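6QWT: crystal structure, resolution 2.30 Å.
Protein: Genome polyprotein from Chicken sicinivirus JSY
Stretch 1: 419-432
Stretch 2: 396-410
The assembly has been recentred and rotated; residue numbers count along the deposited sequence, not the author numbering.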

# COMPACT_ATOMS: atom_id res chain seq x y z
N ASP A 419 16.65 1.88 -17.98
CA ASP A 419 15.57 2.41 -17.16
C ASP A 419 15.56 1.77 -15.77
O ASP A 419 15.20 2.44 -14.79
CB ASP A 419 14.23 2.21 -17.85
CG ASP A 419 14.10 3.01 -19.13
OD1 ASP A 419 13.01 3.01 -19.73
OD2 ASP A 419 15.10 3.64 -19.53
N VAL A 420 15.94 0.49 -15.67
CA VAL A 420 16.03 -0.15 -14.37
C VAL A 420 17.17 0.45 -13.55
O VAL A 420 17.02 0.73 -12.36
CB VAL A 420 16.20 -1.67 -14.54
CG1 VAL A 420 16.49 -2.34 -13.20
CG2 VAL A 420 14.96 -2.27 -15.19
N ILE A 421 18.32 0.68 -14.19
CA ILE A 421 19.47 1.26 -13.50
C ILE A 421 19.15 2.68 -13.04
O ILE A 421 19.48 3.07 -11.91
CB ILE A 421 20.71 1.23 -14.41
CG1 ILE A 421 21.33 -0.16 -14.40
CG2 ILE A 421 21.73 2.27 -13.99
CD1 ILE A 421 21.78 -0.59 -15.75
N THR A 422 18.52 3.48 -13.91
CA THR A 422 18.23 4.86 -13.56
C THR A 422 17.31 4.96 -12.35
O THR A 422 17.56 5.77 -11.44
CB THR A 422 17.61 5.58 -14.77
OG1 THR A 422 18.57 5.64 -15.83
CG2 THR A 422 17.20 6.99 -14.39
N SER A 423 16.26 4.14 -12.30
CA SER A 423 15.31 4.25 -11.20
C SER A 423 15.90 3.78 -9.87
O SER A 423 15.47 4.24 -8.81
CB SER A 423 14.03 3.48 -11.53
OG SER A 423 14.33 2.16 -11.94
N LEU A 424 16.87 2.86 -9.91
CA LEU A 424 17.53 2.42 -8.69
C LEU A 424 18.56 3.42 -8.19
O LEU A 424 18.85 3.45 -6.99
CB LEU A 424 18.17 1.05 -8.90
CG LEU A 424 17.18 -0.08 -9.19
CD1 LEU A 424 17.90 -1.38 -9.51
CD2 LEU A 424 16.19 -0.28 -8.04
N CYS A 425 19.13 4.24 -9.08
CA CYS A 425 20.02 5.31 -8.64
C CYS A 425 19.31 6.26 -7.69
O CYS A 425 19.92 6.77 -6.75
CB CYS A 425 20.55 6.07 -9.86
SG CYS A 425 21.71 5.11 -10.85
N TYR A 426 18.01 6.51 -7.92
CA TYR A 426 17.25 7.39 -7.05
C TYR A 426 17.13 6.83 -5.64
O TYR A 426 16.90 7.61 -4.70
CB TYR A 426 15.85 7.62 -7.62
CG TYR A 426 15.85 8.34 -8.95
CD1 TYR A 426 15.30 7.75 -10.08
CD2 TYR A 426 16.40 9.61 -9.08
CE1 TYR A 426 15.29 8.40 -11.30
CE2 TYR A 426 16.40 10.28 -10.30
CZ TYR A 426 15.84 9.66 -11.41
OH TYR A 426 15.83 10.31 -12.62
N LEU A 427 17.28 5.52 -5.46
CA LEU A 427 17.20 4.90 -4.15
C LEU A 427 18.56 4.76 -3.49
O LEU A 427 18.69 4.96 -2.28
CB LEU A 427 16.53 3.52 -4.26
CG LEU A 427 15.14 3.47 -4.89
CD1 LEU A 427 14.65 2.04 -5.00
CD2 LEU A 427 14.16 4.31 -4.09
N ALA A 428 19.59 4.44 -4.28
CA ALA A 428 20.88 4.01 -3.76
C ALA A 428 21.79 5.16 -3.33
O ALA A 428 22.62 4.97 -2.43
CB ALA A 428 21.61 3.15 -4.80
N HIS A 429 21.68 6.34 -3.95
CA HIS A 429 22.62 7.41 -3.65
C HIS A 429 22.51 7.91 -2.22
O HIS A 429 23.47 8.49 -1.70
CB HIS A 429 22.43 8.58 -4.62
CG HIS A 429 21.30 9.48 -4.27
ND1 HIS A 429 21.44 10.55 -3.41
CD2 HIS A 429 20.00 9.48 -4.65
CE1 HIS A 429 20.28 11.17 -3.28
NE2 HIS A 429 19.39 10.53 -4.02
N HIS A 430 21.36 7.70 -1.56
CA HIS A 430 21.17 8.15 -0.19
C HIS A 430 22.07 7.43 0.81
O HIS A 430 22.20 7.89 1.94
CB HIS A 430 19.71 7.96 0.23
CG HIS A 430 18.77 8.97 -0.37
ND1 HIS A 430 18.89 10.32 -0.13
CD2 HIS A 430 17.71 8.82 -1.20
CE1 HIS A 430 17.93 10.96 -0.79
NE2 HIS A 430 17.21 10.08 -1.44
N ALA A 431 22.70 6.32 0.41
CA ALA A 431 23.61 5.60 1.29
C ALA A 431 24.95 6.30 1.48
O ALA A 431 25.77 5.81 2.25
CB ALA A 431 23.84 4.18 0.76
N GLY A 432 25.18 7.41 0.79
CA GLY A 432 26.47 8.07 0.82
C GLY A 432 27.18 7.97 -0.51
O GLY A 432 26.97 7.03 -1.28
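Stretch 2 (396-410) IHPVISPETYQQSVM

Stretch 2 runs back along stretch 1 in the opposite sense. It enters as a strand, Ile 396 to Ile 400, turns at Ser 401 and continues as a helix that includes Glu 403 to Gln 407. The axis of this helix passes 9.7 Å from that of helix 419-428 at its closest, and their directions differ by 165°, so the two are nearly antiparallel. The register follows: Val 409 lies beside Ile 421, Tyr 405 beside Leu 424, Ile 400 beside Leu 427 and Val 399 beside His 430. The contact buries 677 Å² between the stretches, both sides summed.

Leu 424 points toward the second helix. In its m, t conformation it places CD1 3.6 Å from CB of Val 409 and CD2 4.1 Å from CB of Tyr 405, so the side chain fills the space between Tyr 405, Ser 408 and Val 409. Val 409 itself, with chi1 at 76° (p), brings CG2 to 4.3 Å from CG1 of Ile 421. The CA-to-CB bond of Ser 408 points toward stretch 1, but its m rotamer turns the hydroxyl back along its own helix, where OG donates to O of Thr 404 at 2.9 Å.

Tyr 405 has chi1 at 49° (p) and chi2 at -94°. This conformation carries the ring along stretch 1 toward its C-terminal end and presents one face to Ala 428, whose CB lies 3.6 Å from the ring centroid and only 8° off the normal, a CH-pi contact. The small alanine side chain thus sits directly on the aromatic face, while the ring's far end reaches Ala 431, with OH 3.9 Å from CB. Leu 427, again m, t, packs its CB 4.1 Å from CG2 of Ile 400, which is t at both chi angles; CD1 of Leu 427 extends to 4.4 Å from CG2 of Thr 404.

At the 3-10 segment 429-431, His 430 is the residue most covered by stretch 2. Its m rotamer, with chi2 at -61°, directs the ring at the strand. There ND1 meets ND1 of His 397 at 2.9 Å in an almost linear hydrogen bond, and either nitrogen could be the donor. His 397, also m, offers this atom with chi2 at -89°; the rings meet rim to rim, their planes at 65°, and both NE2 atoms are hydrogen-bonded elsewhere in the structure. CD of Pro 398 covers one face of the His 430 ring, 3.8 Å from its centroid.

A water ties the backbones together, donating to O of Pro 398 (2.5 Å) and O of Leu 427 (2.7 Å) and accepting from N of Ile 400 (3.2 Å).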

# COMPACT_ATOMS: atom_id res chain seq x y z
N ILE A 396 16.75 15.02 6.27
CA ILE A 396 16.85 13.60 6.61
C ILE A 396 16.78 12.78 5.33
O ILE A 396 15.83 12.90 4.55
CB ILE A 396 15.73 13.19 7.58
CG1 ILE A 396 15.61 14.21 8.72
CG2 ILE A 396 16.00 11.79 8.13
CD1 ILE A 396 16.85 14.33 9.58
N HIS A 397 17.79 11.92 5.14
CA HIS A 397 17.85 11.01 4.00
C HIS A 397 16.97 9.79 4.25
O HIS A 397 17.00 9.21 5.34
CB HIS A 397 19.28 10.54 3.74
CG HIS A 397 20.19 11.60 3.20
ND1 HIS A 397 20.33 11.84 1.85
CD2 HIS A 397 21.03 12.46 3.83
CE1 HIS A 397 21.21 12.82 1.67
NE2 HIS A 397 21.64 13.21 2.86
N PRO A 398 16.18 9.37 3.25
CA PRO A 398 15.58 8.03 3.29
C PRO A 398 16.57 7.00 2.77
O PRO A 398 16.86 6.95 1.57
CB PRO A 398 14.36 8.17 2.38
CG PRO A 398 14.74 9.24 1.41
CD PRO A 398 15.71 10.16 2.11
N VAL A 399 17.11 6.18 3.67
CA VAL A 399 18.15 5.22 3.34
C VAL A 399 17.50 3.84 3.29
O VAL A 399 17.27 3.21 4.32
CB VAL A 399 19.30 5.27 4.35
CG1 VAL A 399 20.43 4.32 3.93
CG2 VAL A 399 19.82 6.70 4.47
N ILE A 400 17.21 3.38 2.08
CA ILE A 400 16.58 2.08 1.89
C ILE A 400 17.60 0.98 2.11
O ILE A 400 18.82 1.19 1.97
CB ILE A 400 15.93 2.00 0.49
CG1 ILE A 400 14.88 0.89 0.43
CG2 ILE A 400 16.98 1.82 -0.60
CD1 ILE A 400 13.85 1.08 -0.67
N SER A 401 17.12 -0.20 2.48
CA SER A 401 18.00 -1.34 2.69
C SER A 401 18.76 -1.65 1.41
O SER A 401 18.16 -1.70 0.33
CB SER A 401 17.20 -2.56 3.14
OG SER A 401 16.21 -2.89 2.17
N PRO A 402 20.08 -1.86 1.48
CA PRO A 402 20.84 -2.13 0.25
C PRO A 402 20.35 -3.34 -0.52
O PRO A 402 20.52 -3.40 -1.74
CB PRO A 402 22.28 -2.32 0.76
CG PRO A 402 22.32 -1.57 2.06
CD PRO A 402 20.95 -1.74 2.66
N GLU A 403 19.73 -4.31 0.17
CA GLU A 403 19.21 -5.49 -0.50
C GLU A 403 18.17 -5.13 -1.55
O GLU A 403 18.01 -5.85 -2.54
CB GLU A 403 18.62 -6.46 0.52
CG GLU A 403 18.32 -7.84 -0.04
CD GLU A 403 17.64 -8.76 0.96
OE1 GLU A 403 18.09 -9.91 1.12
OE2 GLU A 403 16.65 -8.32 1.59
N THR A 404 17.46 -4.01 -1.35
CA THR A 404 16.45 -3.58 -2.32
C THR A 404 17.07 -3.39 -3.70
O THR A 404 16.67 -4.05 -4.67
CB THR A 404 15.78 -2.29 -1.84
OG1 THR A 404 15.06 -2.55 -0.63
CG2 THR A 404 14.82 -1.77 -2.89
N TYR A 405 18.04 -2.49 -3.82
CA TYR A 405 18.60 -2.18 -5.14
C TYR A 405 19.72 -3.12 -5.56
O TYR A 405 20.04 -3.19 -6.75
CB TYR A 405 19.10 -0.73 -5.19
CG TYR A 405 19.98 -0.28 -4.05
CD1 TYR A 405 19.43 0.35 -2.94
CD2 TYR A 405 21.35 -0.47 -4.08
CE1 TYR A 405 20.23 0.77 -1.88
CE2 TYR A 405 22.16 -0.05 -3.03
CZ TYR A 405 21.60 0.57 -1.94
OH TYR A 405 22.39 0.99 -0.89
N GLN A 406 20.33 -3.85 -4.62
CA GLN A 406 21.31 -4.87 -5.00
C GLN A 406 20.63 -6.05 -5.68
O GLN A 406 21.16 -6.62 -6.64
CB GLN A 406 22.10 -5.33 -3.78
CG GLN A 406 23.14 -4.32 -3.31
CD GLN A 406 23.74 -4.68 -1.96
OE1 GLN A 406 23.23 -5.55 -1.25
NE2 GLN A 406 24.84 -4.02 -1.61
N GLN A 407 19.45 -6.45 -5.19
CA GLN A 407 18.75 -7.59 -5.77
C GLN A 407 17.94 -7.19 -7.00
O GLN A 407 17.91 -7.93 -7.99
CB GLN A 407 17.85 -8.24 -4.72
CG GLN A 407 18.59 -8.83 -3.53
CD GLN A 407 19.56 -9.93 -3.92
OE1 GLN A 407 19.20 -10.90 -4.58
NE2 GLN A 407 20.82 -9.77 -3.51
N SER A 408 17.26 -6.04 -6.95
CA SER A 408 16.38 -5.66 -8.05
C SER A 408 17.15 -5.44 -9.34
O SER A 408 16.62 -5.71 -10.43
CB SER A 408 15.60 -4.39 -7.70
OG SER A 408 14.67 -4.63 -6.66
N VAL A 409 18.39 -4.96 -9.25
CA VAL A 409 19.16 -4.65 -10.45
C VAL A 409 19.49 -5.90 -11.25
O VAL A 409 19.81 -5.81 -12.44
CB VAL A 409 20.43 -3.87 -10.09
CG1 VAL A 409 21.49 -4.80 -9.51
CG2 VAL A 409 20.97 -3.13 -11.31
N MET A 410 19.43 -7.07 -10.62
CA MET A 410 19.77 -8.33 -11.27
C MET A 410 18.60 -8.92 -12.05
O MET A 410 18.73 -10.03 -12.59
CB MET A 410 20.28 -9.33 -10.23
CG MET A 410 21.39 -8.75 -9.34
SD MET A 410 22.43 -9.98 -8.54
CE MET A 410 21.41 -10.46 -7.15
O HOH W 1 16.80 5.42 -0.41